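3-hydroxyisobutyrate dehydrogenase family protein (Geobacter sulfurreducens, PDB 3PDU) binds NADP+ and acts as a beta-hydroxyacid dehydrogenase, reducing succinic semialdehyde to gamma-hydroxybutyrate. Local coordinates at residues R112-T124 and L133-D146. Numbering follows the deposited sequence.
Sequences RGGRFLEAPVSGT and LIILAAGDQSLFTD. With NAP (NADP nicotinamide-adenine-dinucleotide phosphate), chain I.
Arg115 of strand 115-118 reaches across to Asp146 and Ser142 of helix 141-146, a worked example of one long side chain tying a strand to the helix after its neighbour. The chain bends at its third torsion (chi3 -67°), turning the edge of the guanidinium toward the helix, where NH1 and NH2 both grip a single oxygen, Asp146 OD2, each at 3.0 Å, in a salt bridge. NH1 also gives a hydrogen bond to Ser142 OG (2.8 Å), lying in the guanidinium plane, while Leu143 CB sits over one face of the group. Asp140, the N-cap residue of the helix, accepts Leu143 N on OD1 (2.8 Å), a capping bond, and Ser142 OG donates to the same oxygen. These two donors, with the Arg115 charge nearby, probably favour the ionised form of Asp140.

In the antiparallel pairing, Glu118 and Ala138 exchange two hydrogen bonds, as do Ser122 and Ile134; between them the regular pairing is interrupted around Ala119 and Pro120, with Pro120 O still taking the amide of Leu136 (2.9 Å). Asp140 N reaches Phe116 O where strand 133-139 ends.

Strand 115-122 adjoins 90-93 in the mixed sheet of the Rossmann-type NADP-binding domain, and 133-139 lies antiparallel beside it, the two joined through helix 125-130. At the cofactor end of the pair, Val121 CG2 lies 3.8 Å from C5N of the nicotinamide, and Gly123 and Thr124 also line the pocket.

Apolar contacts fill one face: Val121 and Ile135 lie side by side, CG1 to CG1 at 4.0 Å, and Phe151 of helix 148-154 packs on Ala119 and Ile135. Leu117, with CG anti to its backbone nitrogen (chi1 -174°), sets CB against Leu143 CD2 (3.8 Å) and CD2 at the ring edge of Phe144. On the face of Glu118 and Ala138, Glu118 OE1 is hydrogen-bonded to Ser102 OG, and OE2 to the amides of Gly165 and Ala168.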
ATOM      1  N   ARG A 112      15.645 -39.381  12.317  1.00 26.30           N
ATOM      2  CA  ARG A 112      16.417 -39.792  13.484  1.00 29.69           C
ATOM      3  C   ARG A 112      15.635 -40.776  14.343  1.00 31.12           C
ATOM      4  O   ARG A 112      16.119 -41.225  15.378  1.00 29.06           O
ATOM      5  CB  ARG A 112      16.805 -38.579  14.333  1.00 28.97           C
ATOM      6  CG  ARG A 112      17.786 -37.636  13.671  1.00 40.63           C
ATOM      7  CD  ARG A 112      19.226 -38.068  13.910  1.00 54.23           C
ATOM      8  NE  ARG A 112      20.154 -36.979  13.610  1.00 69.32           N
ATOM      9  CZ  ARG A 112      21.434 -36.955  13.967  1.00 74.12           C
ATOM     10  NH1 ARG A 112      21.956 -37.968  14.649  1.00 78.48           N
ATOM     11  NH2 ARG A 112      22.194 -35.914  13.647  1.00 69.61           N
ATOM     12  N   GLY A 113      14.416 -41.093  13.927  1.00 30.92           N
ATOM     13  CA  GLY A 113      13.589 -42.025  14.668  1.00 26.32           C
ATOM     14  C   GLY A 113      12.720 -41.386  15.736  1.00 29.53           C
ATOM     15  O   GLY A 113      12.196 -42.078  16.603  1.00 28.74           O
ATOM     16  N   GLY A 114      12.563 -40.064  15.680  1.00 26.68           N
ATOM     17  CA  GLY A 114      11.698 -39.365  16.611  1.00 27.24           C
ATOM     18  C   GLY A 114      10.321 -39.196  15.999  1.00 23.35           C
ATOM     19  O   GLY A 114      10.122 -39.533  14.836  1.00 23.57           O
ATOM     20  N   ARG A 115       9.357 -38.719  16.782  1.00 21.44           N
ATOM     21  CA  ARG A 115       8.072 -38.311  16.216  1.00 18.63           C
ATOM     22  C   ARG A 115       7.956 -36.801  16.285  1.00 25.28           C
ATOM     23  O   ARG A 115       8.427 -36.193  17.253  1.00 22.25           O
ATOM     24  CB  ARG A 115       6.908 -38.970  16.968  1.00 23.20           C
ATOM     25  CG  ARG A 115       6.890 -40.497  16.874  1.00 22.39           C
ATOM     26  CD  ARG A 115       5.765 -41.088  17.715  1.00 22.44           C
ATOM     27  NE  ARG A 115       5.987 -40.877  19.143  1.00 24.47           N
ATOM     28  CZ  ARG A 115       5.025 -40.895  20.061  1.00 26.11           C
ATOM     29  NH1 ARG A 115       3.767 -41.102  19.702  1.00 25.22           N
ATOM     30  NH2 ARG A 115       5.320 -40.698  21.343  1.00 31.67           N
ATOM     31  N   PHE A 116       7.345 -36.200  15.262  1.00 18.98           N
ATOM     32  CA  PHE A 116       7.231 -34.749  15.173  1.00 24.34           C
ATOM     33  C   PHE A 116       5.788 -34.282  15.020  1.00 23.39           C
ATOM     34  O   PHE A 116       4.990 -34.853  14.261  1.00 19.92           O
ATOM     35  CB  PHE A 116       8.061 -34.159  14.019  1.00 19.01           C
ATOM     36  CG  PHE A 116       7.932 -32.657  13.901  1.00 21.13           C
ATOM     37  CD1 PHE A 116       8.598 -31.821  14.791  1.00 23.38           C
ATOM     38  CD2 PHE A 116       7.120 -32.082  12.927  1.00 17.77           C
ATOM     39  CE1 PHE A 116       8.468 -30.437  14.707  1.00 20.20           C
ATOM     40  CE2 PHE A 116       6.996 -30.703  12.826  1.00 18.24           C
ATOM     41  CZ  PHE A 116       7.666 -29.879  13.721  1.00 17.80           C
ATOM     42  N   LEU A 117       5.470 -33.223  15.746  1.00 20.46           N
ATOM     43  CA  LEU A 117       4.188 -32.549  15.616  1.00 16.62           C
ATOM     44  C   LEU A 117       4.447 -31.058  15.680  1.00 22.13           C
ATOM     45  O   LEU A 117       5.210 -30.606  16.535  1.00 21.16           O
ATOM     46  CB  LEU A 117       3.294 -32.950  16.798  1.00 19.28           C
ATOM     47  CG  LEU A 117       1.846 -32.472  16.806  1.00 21.91           C
ATOM     48  CD1 LEU A 117       1.039 -33.282  15.798  1.00 16.05           C
ATOM     49  CD2 LEU A 117       1.261 -32.637  18.211  1.00 20.02           C
ATOM     50  N   GLU A 118       3.842 -30.281  14.784  1.00 14.80           N
ATOM     51  CA  GLU A 118       3.904 -28.832  14.939  1.00 19.97           C
ATOM     52  C   GLU A 118       2.633 -28.452  15.676  1.00 20.71           C
ATOM     53  O   GLU A 118       1.593 -29.080  15.483  1.00 18.01           O
ATOM     54  CB  GLU A 118       4.005 -28.119  13.582  1.00 18.36           C
ATOM     55  CG  GLU A 118       2.752 -28.232  12.705  1.00 17.65           C
ATOM     56  CD  GLU A 118       2.851 -27.427  11.414  1.00 20.61           C
ATOM     57  OE1 GLU A 118       3.866 -26.724  11.216  1.00 21.17           O
ATOM     58  OE2 GLU A 118       1.913 -27.501  10.589  1.00 21.30           O
ATOM     59  N   ALA A 119       2.709 -27.459  16.550  1.00 20.11           N
ATOM     60  CA  ALA A 119       1.517 -27.038  17.271  1.00 20.01           C
ATOM     61  C   ALA A 119       1.577 -25.567  17.675  1.00 17.38           C
ATOM     62  O   ALA A 119       1.558 -25.244  18.869  1.00 17.78           O
ATOM     63  CB  ALA A 119       1.284 -27.930  18.489  1.00 18.75           C
ATOM     64  N   PRO A 120       1.629 -24.665  16.680  1.00 16.89           N
ATOM     65  CA  PRO A 120       1.626 -23.239  17.013  1.00 15.84           C
ATOM     66  C   PRO A 120       0.290 -22.890  17.674  1.00 14.88           C
ATOM     67  O   PRO A 120      -0.676 -23.648  17.556  1.00 16.48           O
ATOM     68  CB  PRO A 120       1.763 -22.551  15.644  1.00 15.55           C
ATOM     69  CG  PRO A 120       1.231 -23.570  14.647  1.00 20.74           C
ATOM     70  CD  PRO A 120       1.600 -24.911  15.221  1.00 17.88           C
ATOM     71  N   VAL A 121       0.232 -21.769  18.374  1.00 18.55           N
ATOM     72  CA  VAL A 121      -0.960 -21.446  19.136  1.00 14.40           C
ATOM     73  C   VAL A 121      -1.542 -20.075  18.810  1.00 17.53           C
ATOM     74  O   VAL A 121      -0.835 -19.166  18.374  1.00 20.14           O
ATOM     75  CB  VAL A 121      -0.676 -21.511  20.649  1.00 15.42           C
ATOM     76  CG1 VAL A 121      -0.122 -22.879  21.035  1.00 15.08           C
ATOM     77  CG2 VAL A 121       0.288 -20.389  21.074  1.00 16.32           C
ATOM     78  N   SER A 122      -2.843 -19.929  19.031  1.00 17.56           N
ATOM     79  CA  SER A 122      -3.476 -18.623  18.966  1.00 18.36           C
ATOM     80  C   SER A 122      -3.825 -18.230  20.406  1.00 21.71           C
ATOM     81  O   SER A 122      -4.437 -19.010  21.138  1.00 18.66           O
ATOM     82  CB  SER A 122      -4.729 -18.694  18.079  1.00 20.06           C
ATOM     83  OG  SER A 122      -5.377 -17.439  17.992  1.00 23.50           O
ATOM     84  N   GLY A 123      -3.417 -17.035  20.823  1.00 19.38           N
ATOM     85  CA  GLY A 123      -3.553 -16.637  22.219  1.00 17.84           C
ATOM     86  C   GLY A 123      -2.240 -16.032  22.693  1.00 22.93           C
ATOM     87  O   GLY A 123      -1.173 -16.519  22.330  1.00 23.30           O
ATOM     88  N   THR A 124      -2.319 -14.972  23.492  1.00 18.39           N
ATOM     89  CA  THR A 124      -1.139 -14.183  23.847  1.00 17.34           C
ATOM     90  C   THR A 124      -0.681 -14.507  25.273  1.00 19.56           C
ATOM     91  O   THR A 124      -0.940 -15.600  25.774  1.00 19.56           O
ATOM     92  CB  THR A 124      -1.388 -12.639  23.596  1.00 21.07           C
ATOM     93  OG1 THR A 124      -0.196 -11.891  23.834  1.00 27.82           O
ATOM     94  CG2 THR A 124      -2.483 -12.103  24.486  1.00 18.74           C
ATOM     95  N   LEU A 133      -4.937 -21.290  25.671  1.00 14.74           N
ATOM     96  CA  LEU A 133      -4.458 -21.186  24.290  1.00 14.28           C
ATOM     97  C   LEU A 133      -5.328 -22.018  23.347  1.00 20.26           C
ATOM     98  O   LEU A 133      -5.972 -22.973  23.773  1.00 20.50           O
ATOM     99  CB  LEU A 133      -3.016 -21.699  24.200  1.00 13.84           C
ATOM    100  CG  LEU A 133      -1.969 -20.922  24.999  1.00 18.92           C
ATOM    101  CD1 LEU A 133      -0.614 -21.661  24.974  1.00 15.97           C
ATOM    102  CD2 LEU A 133      -1.815 -19.494  24.466  1.00 15.54           C
ATOM    103  N   ILE A 134      -5.338 -21.655  22.065  1.00 18.36           N
ATOM    104  CA  ILE A 134      -5.943 -22.497  21.039  1.00 16.65           C
ATOM    105  C   ILE A 134      -4.781 -23.162  20.321  1.00 20.66           C
ATOM    106  O   ILE A 134      -3.904 -22.486  19.796  1.00 20.94           O
ATOM    107  CB  ILE A 134      -6.772 -21.662  20.037  1.00 15.76           C
ATOM    108  CG1 ILE A 134      -7.891 -20.906  20.770  1.00 20.55           C
ATOM    109  CG2 ILE A 134      -7.341 -22.562  18.926  1.00 18.98           C
ATOM    110  CD1 ILE A 134      -8.510 -19.787  19.954  1.00 23.97           C
ATOM    111  N   ILE A 135      -4.753 -24.485  20.319  1.00 18.89           N
ATOM    112  CA  ILE A 135      -3.594 -25.192  19.794  1.00 17.81           C
ATOM    113  C   ILE A 135      -3.890 -25.730  18.396  1.00 17.81           C
ATOM    114  O   ILE A 135      -4.866 -26.463  18.202  1.00 20.31           O
ATOM    115  CB  ILE A 135      -3.161 -26.313  20.767  1.00 21.02           C
ATOM    116  CG1 ILE A 135      -2.712 -25.687  22.091  1.00 22.19           C
ATOM    117  CG2 ILE A 135      -2.051 -27.158  20.167  1.00 19.53           C
ATOM    118  CD1 ILE A 135      -2.518 -26.692  23.214  1.00 27.43           C
ATOM    119  N   LEU A 136      -3.052 -25.340  17.433  1.00 17.77           N
ATOM    120  CA  LEU A 136      -3.244 -25.665  16.011  1.00 19.43           C
ATOM    121  C   LEU A 136      -2.252 -26.726  15.535  1.00 22.34           C
ATOM    122  O   LEU A 136      -1.275 -26.426  14.849  1.00 19.14           O
ATOM    123  CB  LEU A 136      -3.067 -24.404  15.170  1.00 17.14           C
ATOM    124  CG  LEU A 136      -3.936 -23.222  15.625  1.00 19.83           C
ATOM    125  CD1 LEU A 136      -3.522 -21.942  14.918  1.00 22.33           C
ATOM    126  CD2 LEU A 136      -5.428 -23.510  15.416  1.00 19.33           C
ATOM    127  N   ALA A 137      -2.515 -27.973  15.877  1.00 23.01           N
ATOM    128  CA  ALA A 137      -1.532 -29.030  15.655  1.00 17.95           C
ATOM    129  C   ALA A 137      -1.639 -29.670  14.265  1.00 21.80           C
ATOM    130  O   ALA A 137      -2.701 -29.642  13.632  1.00 19.08           O
ATOM    131  CB  ALA A 137      -1.672 -30.083  16.734  1.00 20.39           C
ATOM    132  N   ALA A 138      -0.517 -30.217  13.799  1.00 17.57           N
ATOM    133  CA  ALA A 138      -0.440 -30.985  12.550  1.00 15.25           C
ATOM    134  C   ALA A 138       0.805 -31.863  12.585  1.00 23.89           C
ATOM    135  O   ALA A 138       1.858 -31.446  13.074  1.00 23.11           O
ATOM    136  CB  ALA A 138      -0.403 -30.044  11.324  1.00 16.01           C
ATOM    137  N   GLY A 139       0.682 -33.083  12.072  1.00 22.09           N
ATOM    138  CA  GLY A 139       1.779 -34.029  12.084  1.00 21.43           C
ATOM    139  C   GLY A 139       1.371 -35.345  12.729  1.00 26.11           C
ATOM    140  O   GLY A 139       0.242 -35.804  12.571  1.00 24.90           O
ATOM    141  N   ASP A 140       2.286 -35.936  13.486  1.00 19.03           N
ATOM    142  CA  ASP A 140       2.121 -37.310  13.967  1.00 19.88           C
ATOM    143  C   ASP A 140       0.919 -37.488  14.899  1.00 22.63           C
ATOM    144  O   ASP A 140       0.871 -36.907  15.978  1.00 22.49           O
ATOM    145  CB  ASP A 140       3.409 -37.782  14.644  1.00 22.48           C
ATOM    146  CG  ASP A 140       3.357 -39.241  15.039  1.00 25.99           C
ATOM    147  OD1 ASP A 140       2.562 -39.590  15.931  1.00 29.32           O
ATOM    148  OD2 ASP A 140       4.110 -40.039  14.457  1.00 28.92           O
ATOM    149  N   GLN A 141      -0.043 -38.310  14.482  1.00 19.87           N
ATOM    150  CA  GLN A 141      -1.281 -38.496  15.238  1.00 24.44           C
ATOM    151  C   GLN A 141      -1.081 -39.184  16.592  1.00 22.60           C
ATOM    152  O   GLN A 141      -1.730 -38.824  17.571  1.00 22.59           O
ATOM    153  CB  GLN A 141      -2.313 -39.274  14.409  1.00 32.98           C
ATOM    154  CG  GLN A 141      -3.195 -38.407  13.525  1.00 44.82           C
ATOM    155  CD  GLN A 141      -4.458 -37.933  14.239  1.00 62.84           C
ATOM    156  OE1 GLN A 141      -4.578 -38.039  15.464  1.00 65.90           O
ATOM    157  NE2 GLN A 141      -5.410 -37.412  13.469  1.00 67.48           N
ATOM    158  N   SER A 142      -0.200 -40.178  16.644  1.00 23.02           N
ATOM    159  CA  SER A 142       0.088 -40.847  17.907  1.00 23.88           C
ATOM    160  C   SER A 142       0.696 -39.865  18.911  1.00 21.19           C
ATOM    161  O   SER A 142       0.410 -39.937  20.111  1.00 19.54           O
ATOM    162  CB  SER A 142       1.003 -42.065  17.708  1.00 23.11           C
ATOM    163  OG  SER A 142       2.340 -41.678  17.415  1.00 20.80           O
ATOM    164  N   LEU A 143       1.523 -38.945  18.432  1.00 17.38           N
ATOM    165  CA  LEU A 143       2.111 -37.945  19.333  1.00 19.97           C
ATOM    166  C   LEU A 143       1.058 -36.932  19.801  1.00 21.31           C
ATOM    167  O   LEU A 143       1.028 -36.541  20.973  1.00 20.46           O
ATOM    168  CB  LEU A 143       3.295 -37.232  18.676  1.00 18.42           C
ATOM    169  CG  LEU A 143       4.015 -36.126  19.472  1.00 21.28           C
ATOM    170  CD1 LEU A 143       4.443 -36.604  20.865  1.00 21.58           C
ATOM    171  CD2 LEU A 143       5.232 -35.614  18.683  1.00 17.66           C
ATOM    172  N   PHE A 144       0.194 -36.507  18.887  1.00 19.40           N
ATOM    173  CA  PHE A 144      -0.927 -35.643  19.261  1.00 18.90           C
ATOM    174  C   PHE A 144      -1.716 -36.290  20.412  1.00 19.51           C
ATOM    175  O   PHE A 144      -2.040 -35.647  21.411  1.00 19.80           O
ATOM    176  CB  PHE A 144      -1.825 -35.411  18.031  1.00 23.03           C
ATOM    177  CG  PHE A 144      -3.018 -34.537  18.296  1.00 20.61           C
ATOM    178  CD1 PHE A 144      -2.890 -33.154  18.327  1.00 21.97           C
ATOM    179  CD2 PHE A 144      -4.269 -35.096  18.513  1.00 26.26           C
ATOM    180  CE1 PHE A 144      -3.999 -32.338  18.562  1.00 21.70           C
ATOM    181  CE2 PHE A 144      -5.378 -34.290  18.757  1.00 29.58           C
ATOM    182  CZ  PHE A 144      -5.241 -32.913  18.782  1.00 25.05           C
ATOM    183  N   THR A 145      -2.013 -37.574  20.271  1.00 18.83           N
ATOM    184  CA  THR A 145      -2.771 -38.303  21.279  1.00 20.24           C
ATOM    185  C   THR A 145      -2.009 -38.379  22.608  1.00 23.61           C
ATOM    186  O   THR A 145      -2.569 -38.075  23.667  1.00 22.77           O
ATOM    187  CB  THR A 145      -3.128 -39.727  20.782  1.00 25.32           C
ATOM    188  OG1 THR A 145      -4.026 -39.619  19.673  1.00 29.78           O
ATOM    189  CG2 THR A 145      -3.805 -40.529  21.885  1.00 27.48           C
ATOM    190  N   ASP A 146      -0.739 -38.778  22.540  1.00 22.36           N
ATOM    191  CA  ASP A 146       0.122 -38.916  23.722  1.00 20.17           C
ATOM    192  C   ASP A 146       0.264 -37.622  24.518  1.00 22.98           C
ATOM    193  O   ASP A 146       0.448 -37.648  25.742  1.00 21.57           O
ATOM    194  CB  ASP A 146       1.526 -39.405  23.317  1.00 19.42           C
ATOM    195  CG  ASP A 146       1.554 -40.888  22.958  1.00 31.90           C
ATOM    196  OD1 ASP A 146       0.555 -41.592  23.224  1.00 27.67           O
ATOM    197  OD2 ASP A 146       2.584 -41.351  22.417  1.00 27.81           O
TER
HETATM  198  PA  NAP I 301      10.091 -14.197  23.227  1.00 23.05           P
HETATM  199  O1A NAP I 301      10.803 -13.206  22.402  1.00 21.29           O
HETATM  200  O2A NAP I 301       9.744 -13.712  24.573  1.00 22.17           O
HETATM  201  O5B NAP I 301      10.904 -15.566  23.325  1.00 21.12           O
HETATM  202  C5B NAP I 301      11.621 -16.139  22.263  1.00 20.90           C
HETATM  203  C4B NAP I 301      12.305 -17.398  22.794  1.00 17.54           C
HETATM  204  O4B NAP I 301      13.118 -17.947  21.764  1.00 20.01           O
HETATM  205  C3B NAP I 301      13.243 -17.122  23.978  1.00 21.66           C
HETATM  206  O3B NAP I 301      13.250 -18.276  24.800  1.00 21.08           O
HETATM  207  C2B NAP I 301      14.601 -16.993  23.309  1.00 17.60           C
HETATM  208  O2B NAP I 301      15.716 -17.345  24.090  1.00 21.47           O
HETATM  209  C1B NAP I 301      14.444 -18.030  22.217  1.00 16.23           C
HETATM  210  N9A NAP I 301      15.375 -17.829  21.102  1.00 22.27           N
HETATM  211  C8A NAP I 301      15.407 -16.810  20.189  1.00 22.05           C
HETATM  212  N7A NAP I 301      16.436 -17.059  19.336  1.00 18.40           N
HETATM  213  C5A NAP I 301      17.033 -18.216  19.686  1.00 19.05           C
HETATM  214  C6A NAP I 301      18.102 -18.923  19.155  1.00 21.86           C
HETATM  215  N6A NAP I 301      18.746 -18.468  18.073  1.00 21.73           N
HETATM  216  N1A NAP I 301      18.484 -20.095  19.763  1.00 21.65           N
HETATM  217  C2A NAP I 301      17.813 -20.570  20.873  1.00 20.32           C
HETATM  218  N3A NAP I 301      16.750 -19.862  21.393  1.00 19.87           N
HETATM  219  C4A NAP I 301      16.374 -18.705  20.803  1.00 19.96           C
HETATM  220  O3  NAP I 301       8.812 -14.614  22.359  1.00 22.97           O
HETATM  221  PN  NAP I 301       7.391 -15.251  22.725  1.00 19.45           P
HETATM  222  O1N NAP I 301       6.403 -14.159  22.746  1.00 25.96           O
HETATM  223  O2N NAP I 301       7.572 -16.205  23.849  1.00 17.42           O
HETATM  224  O5D NAP I 301       7.184 -16.059  21.350  1.00 24.54           O
HETATM  225  C5D NAP I 301       7.629 -17.382  21.150  1.00 20.82           C
HETATM  226  C4D NAP I 301       6.907 -17.892  19.908  1.00 21.78           C
HETATM  227  O4D NAP I 301       5.513 -17.907  20.147  1.00 21.11           O
HETATM  228  C3D NAP I 301       7.110 -16.945  18.730  1.00 18.53           C
HETATM  229  O3D NAP I 301       7.115 -17.725  17.544  1.00 20.04           O
HETATM  230  C2D NAP I 301       5.868 -16.078  18.728  1.00 21.31           C
HETATM  231  O2D NAP I 301       5.564 -15.554  17.442  1.00 19.17           O
HETATM  232  C1D NAP I 301       4.854 -17.122  19.178  1.00 20.92           C
HETATM  233  N1N NAP I 301       3.627 -16.613  19.793  1.00 22.84           N
HETATM  234  C2N NAP I 301       3.656 -15.553  20.656  1.00 15.83           C
HETATM  235  C3N NAP I 301       2.471 -15.106  21.250  1.00 23.48           C
HETATM  236  C7N NAP I 301       2.472 -13.957  22.232  1.00 22.14           C
HETATM  237  O7N NAP I 301       1.260 -13.318  22.490  1.00 27.36           O
HETATM  238  N7N NAP I 301       3.592 -13.533  22.825  1.00 20.85           N
HETATM  239  C4N NAP I 301       1.275 -15.757  20.958  1.00 23.83           C
HETATM  240  C5N NAP I 301       1.258 -16.852  20.093  1.00 23.14           C
HETATM  241  C6N NAP I 301       2.452 -17.280  19.524  1.00 27.40           C
HETATM  242  P2B NAP I 301      16.505 -16.217  24.927  1.00 23.61           P
HETATM  243  O1X NAP I 301      17.901 -16.750  25.063  1.00 20.56           O
HETATM  244  O2X NAP I 301      16.455 -14.907  24.170  1.00 22.06           O
HETATM  245  O3X NAP I 301      15.850 -16.033  26.264  1.00 21.11           O